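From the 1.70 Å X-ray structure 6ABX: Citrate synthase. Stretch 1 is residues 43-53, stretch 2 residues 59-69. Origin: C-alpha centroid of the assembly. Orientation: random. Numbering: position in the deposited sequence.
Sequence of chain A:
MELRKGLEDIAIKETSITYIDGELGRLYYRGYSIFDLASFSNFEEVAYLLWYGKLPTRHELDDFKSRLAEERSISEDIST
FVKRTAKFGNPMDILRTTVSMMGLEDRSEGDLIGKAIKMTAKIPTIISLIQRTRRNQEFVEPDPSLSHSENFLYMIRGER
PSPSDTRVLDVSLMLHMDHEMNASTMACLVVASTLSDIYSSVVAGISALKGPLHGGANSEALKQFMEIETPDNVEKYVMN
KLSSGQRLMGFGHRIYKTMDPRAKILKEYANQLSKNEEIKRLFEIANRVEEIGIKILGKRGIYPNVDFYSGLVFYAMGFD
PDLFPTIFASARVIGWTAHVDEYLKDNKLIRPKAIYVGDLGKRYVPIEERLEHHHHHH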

# COMPACT_ATOMS: atom_id res chain seq x y z
N PHE A 43 6.64 -3.67 -26.03
CA PHE A 43 6.62 -3.21 -24.63
C PHE A 43 6.80 -1.69 -24.52
O PHE A 43 5.93 -0.98 -23.96
N GLU A 44 7.86 -1.17 -25.09
CA GLU A 44 8.14 0.27 -24.94
C GLU A 44 7.06 1.14 -25.61
O GLU A 44 6.64 2.19 -25.08
N GLU A 45 6.57 0.71 -26.78
CA GLU A 45 5.58 1.54 -27.45
C GLU A 45 4.28 1.60 -26.62
O GLU A 45 3.62 2.65 -26.53
N VAL A 46 3.86 0.46 -26.05
CA VAL A 46 2.63 0.49 -25.23
C VAL A 46 2.84 1.24 -23.92
O VAL A 46 1.88 1.90 -23.47
N ALA A 47 4.02 1.15 -23.28
CA ALA A 47 4.31 1.94 -22.07
C ALA A 47 4.22 3.44 -22.42
O ALA A 47 3.58 4.21 -21.69
N TYR A 48 4.75 3.81 -23.59
CA TYR A 48 4.63 5.21 -24.05
C TYR A 48 3.15 5.58 -24.17
O TYR A 48 2.76 6.71 -23.75
N LEU A 49 2.40 4.73 -24.85
CA LEU A 49 0.96 5.00 -25.08
C LEU A 49 0.23 5.19 -23.75
O LEU A 49 -0.55 6.18 -23.57
N LEU A 50 0.49 4.28 -22.80
CA LEU A 50 -0.25 4.35 -21.55
C LEU A 50 0.09 5.63 -20.78
O LEU A 50 -0.81 6.31 -20.23
N TRP A 51 1.37 5.98 -20.71
CA TRP A 51 1.81 7.14 -19.91
C TRP A 51 1.48 8.47 -20.59
O TRP A 51 1.05 9.38 -19.91
N TYR A 52 1.65 8.55 -21.92
CA TYR A 52 1.58 9.88 -22.61
C TYR A 52 0.32 10.06 -23.44
O TYR A 52 0.08 11.17 -23.91
N GLY A 53 -0.45 9.00 -23.68
CA GLY A 53 -1.78 9.09 -24.22
C GLY A 53 -1.87 8.99 -25.73
O GLY A 53 -2.95 9.06 -26.26
N HIS A 59 11.03 9.02 -33.71
CA HIS A 59 11.99 9.73 -32.88
C HIS A 59 11.59 9.67 -31.40
O HIS A 59 12.45 9.49 -30.54
N GLU A 60 10.29 9.86 -31.10
CA GLU A 60 9.83 9.86 -29.73
C GLU A 60 10.10 8.48 -29.12
O GLU A 60 10.58 8.40 -27.96
N LEU A 61 9.88 7.42 -29.91
CA LEU A 61 10.03 6.05 -29.36
C LEU A 61 11.51 5.73 -29.16
O LEU A 61 11.89 5.18 -28.16
N ASP A 62 12.36 6.16 -30.10
CA ASP A 62 13.81 5.97 -29.98
C ASP A 62 14.36 6.64 -28.71
O ASP A 62 15.12 6.06 -27.97
N ASP A 63 13.96 7.89 -28.46
CA ASP A 63 14.38 8.60 -27.26
C ASP A 63 13.91 7.86 -25.99
O ASP A 63 14.61 7.78 -25.02
N PHE A 64 12.65 7.40 -26.00
CA PHE A 64 11.99 6.81 -24.84
C PHE A 64 12.61 5.45 -24.54
O PHE A 64 12.85 5.15 -23.33
N LYS A 65 12.89 4.68 -25.59
CA LYS A 65 13.58 3.34 -25.43
C LYS A 65 14.94 3.55 -24.75
O LYS A 65 15.29 2.85 -23.84
N SER A 66 15.65 4.61 -25.15
CA SER A 66 16.94 4.96 -24.55
C SER A 66 16.81 5.36 -23.09
O SER A 66 17.59 4.95 -22.28
N ARG A 67 15.79 6.15 -22.78
CA ARG A 67 15.57 6.59 -21.47
C ARG A 67 15.32 5.43 -20.53
O ARG A 67 15.89 5.41 -19.44
N LEU A 68 14.43 4.51 -20.91
CA LEU A 68 14.20 3.31 -20.08
C LEU A 68 15.50 2.50 -19.92
O LEU A 68 15.88 2.13 -18.76
N ALA A 69 16.18 2.22 -21.02
CA ALA A 69 17.32 1.31 -21.04
C ALA A 69 18.43 1.83 -20.11
O ALA A 69 19.14 1.07 -19.45

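Helices that cross steeply share only a short length of contact, so a few side chains must do most of the packing. The pair formed by residues 43-52 and 59-69 of this citrate synthase illustrates the principle. The axes approach to 9.9 Å with 101° between their N-to-C directions, and 545 Å² of surface, both sides summed, is buried. Two reciprocal knobs, Phe64 and Glu44, organise the joint.

The aromatic contacts centre on Phe64, whose CA-to-CB bond points toward the first helix. Its t rotamer (chi1 179°, chi2 67°) places the ring in a hole lined by Glu44, Ala47, Tyr48 and Tyr52. Tyr48, also t, starts out sideways, yet its end comes nearer the second helix and sets the ring edge against the face of Phe64. The planes stand at 87° with centroids 5.4 Å apart, and Tyr48 CD2 lies 3.8 Å from Phe64 CG. Tyr52, an m rotamer pointing toward the partner, makes a more offset edge-to-face pair, its centroid 6.0 Å from that of Phe64 and Tyr52 CE2 3.9 Å from Phe64 CE1. The rim of the Phe64 ring is occupied too: Trp51 (m) brings CZ3 to 3.6 Å from Phe64 CZ in an edge contact, and Ala47 CB lies 4.1 Å from Phe64 CE2. The small alanine side chain still points toward the second helix and fills part of the wall. Even backbone takes part, since Glu44 O is 3.2 Å from Phe64 CE2 near the plane of the ring, while that same carbonyl accepts the helical hydrogen bond from Tyr48 N.

Aliphatic packing surrounds the second knob. Glu44 points toward the partner with chi1 m and chi2 at 91°, between wells, and sits among Leu61, Phe64, Lys65 and Leu68. Its methylenes serve as apolar surface: Glu44 CB is 3.8 Å from Lys65 CG, and Glu44 CG is 3.9 Å from Leu68 CD1. Leu61, with chi1 t and chi2 p, reaches the backbone of the first helix, where its CD1 lies 3.9 Å from Glu45 N. The CB of Glu45 points away, but Glu45 OE2 still comes within 4.2 Å of Leu61 CD2. Lys65 meets the first helix through its CG, while the end of its chain leads away.

Polar links lie around this packing and are largely carried by water. One water donates to both Glu44 OE2 (2.7 Å) and Lys65 O (3.1 Å), joining a buried carboxylate to the opposing backbone. Tyr52 OH and Arg67 NH1 are 3.9 Å apart and are joined by two waters. One lies 2.9 Å from Tyr52 OH and accepts from Arg67 NH1 at 2.7 Å; the other is 2.8 Å from Tyr52 OH and accepts only a weak bond from Arg67 NH1 at 3.4 Å. The extended arginine, t at chi1 through chi3, thus works through solvent. Glu60, m at chi1, brings CD to 3.4 Å from Tyr48 OH.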

# COMPACT_ATOMS: atom_id res chain seq x y z
CB PHE A 43 7.67 -3.91 -23.79
CG PHE A 43 7.67 -3.52 -22.34
CD1 PHE A 43 8.26 -2.36 -21.88
CD2 PHE A 43 7.09 -4.38 -21.42
CE1 PHE A 43 8.30 -2.07 -20.53
CE2 PHE A 43 7.11 -4.08 -20.08
CZ PHE A 43 7.71 -2.94 -19.64
CB GLU A 44 9.53 0.61 -25.45
CG GLU A 44 10.64 0.03 -24.62
CD GLU A 44 11.17 -1.34 -25.02
OE1 GLU A 44 10.46 -2.10 -25.68
OE2 GLU A 44 12.38 -1.57 -24.73
CB GLU A 45 5.28 0.98 -28.84
CG GLU A 45 4.31 1.79 -29.59
CD GLU A 45 4.07 1.33 -31.02
OE1 GLU A 45 3.21 0.43 -31.22
OE2 GLU A 45 4.78 1.84 -31.91
CB VAL A 46 2.05 -0.93 -25.01
CG1 VAL A 46 0.77 -0.86 -24.19
CG2 VAL A 46 1.76 -1.62 -26.32
CB ALA A 47 5.66 1.61 -21.51
CB TYR A 48 5.33 5.40 -25.40
CG TYR A 48 5.46 6.84 -25.86
CD1 TYR A 48 4.37 7.53 -26.36
CD2 TYR A 48 6.66 7.51 -25.72
CE1 TYR A 48 4.46 8.85 -26.73
CE2 TYR A 48 6.79 8.81 -26.16
CZ TYR A 48 5.67 9.50 -26.60
OH TYR A 48 5.81 10.83 -26.94
CB LEU A 49 0.35 3.85 -25.86
CG LEU A 49 -1.15 3.89 -26.07
CD1 LEU A 49 -1.55 5.10 -26.92
CD2 LEU A 49 -1.58 2.61 -26.71
CB LEU A 50 0.02 3.07 -20.73
CG LEU A 50 -0.72 1.85 -21.23
CD1 LEU A 50 -0.23 0.57 -20.57
CD2 LEU A 50 -2.24 1.99 -21.03
CB TRP A 51 3.30 7.10 -19.58
CG TRP A 51 3.63 6.18 -18.43
CD1 TRP A 51 2.93 6.00 -17.28
CD2 TRP A 51 4.79 5.35 -18.32
NE1 TRP A 51 3.55 5.08 -16.46
CE2 TRP A 51 4.71 4.67 -17.06
CE3 TRP A 51 5.92 5.12 -19.12
CZ2 TRP A 51 5.68 3.79 -16.62
CZ3 TRP A 51 6.88 4.25 -18.68
CH2 TRP A 51 6.75 3.59 -17.44
CB TYR A 52 2.83 10.07 -23.46
CG TYR A 52 4.12 10.09 -22.69
CD1 TYR A 52 4.36 11.05 -21.72
CD2 TYR A 52 5.12 9.13 -22.89
CE1 TYR A 52 5.53 11.08 -21.00
CE2 TYR A 52 6.31 9.17 -22.18
CZ TYR A 52 6.50 10.14 -21.21
OH TYR A 52 7.66 10.19 -20.48
CB HIS A 59 12.07 11.21 -33.32
CG HIS A 59 12.93 12.08 -32.47
ND1 HIS A 59 12.39 13.05 -31.63
CD2 HIS A 59 14.28 12.19 -32.35
CE1 HIS A 59 13.38 13.70 -31.03
NE2 HIS A 59 14.54 13.19 -31.45
CB GLU A 60 8.35 10.18 -29.62
CG GLU A 60 8.04 11.65 -29.91
CD GLU A 60 6.57 11.94 -30.06
OE1 GLU A 60 5.80 11.03 -30.38
OE2 GLU A 60 6.19 13.09 -29.80
CB LEU A 61 9.36 5.03 -30.26
CG LEU A 61 9.44 3.57 -29.77
CD1 LEU A 61 8.93 3.41 -28.35
CD2 LEU A 61 8.68 2.68 -30.73
CB ASP A 62 14.55 6.56 -31.19
CG ASP A 62 16.01 6.15 -31.18
OD1 ASP A 62 16.27 4.90 -31.19
OD2 ASP A 62 16.87 7.04 -31.08
CB ASP A 63 13.87 10.05 -27.23
CG ASP A 63 14.56 10.92 -28.25
OD1 ASP A 63 15.50 10.41 -28.90
OD2 ASP A 63 14.16 12.08 -28.38
CB PHE A 64 10.50 6.64 -25.13
CG PHE A 64 9.69 6.02 -24.02
CD1 PHE A 64 9.48 6.68 -22.81
CD2 PHE A 64 9.16 4.77 -24.20
CE1 PHE A 64 8.68 6.11 -21.83
CE2 PHE A 64 8.39 4.18 -23.21
CZ PHE A 64 8.15 4.86 -22.03
CB LYS A 65 13.81 2.64 -26.78
CG LYS A 65 12.57 1.99 -27.35
CD LYS A 65 12.74 1.67 -28.82
CE LYS A 65 13.78 0.62 -29.13
NZ LYS A 65 13.94 0.50 -30.60
CB SER A 66 17.64 6.05 -25.33
OG SER A 66 18.03 5.54 -26.57
CB ARG A 67 14.42 7.57 -21.41
CG ARG A 67 14.24 8.15 -20.02
CD ARG A 67 13.16 9.19 -19.96
NE ARG A 67 13.13 9.76 -18.61
CZ ARG A 67 12.21 10.61 -18.20
NH1 ARG A 67 11.24 10.98 -19.02
NH2 ARG A 67 12.29 11.08 -16.96
CB LEU A 68 13.10 2.43 -20.70
CG LEU A 68 11.66 2.76 -20.34
CD1 LEU A 68 10.70 2.07 -21.31
CD2 LEU A 68 11.36 2.35 -18.92
CB ALA A 69 17.81 1.14 -22.45
O HOH W 1 14.64 -0.12 -24.15
O HOH W 2 8.09 12.33 -18.80
O HOH W 3 10.34 10.30 -21.52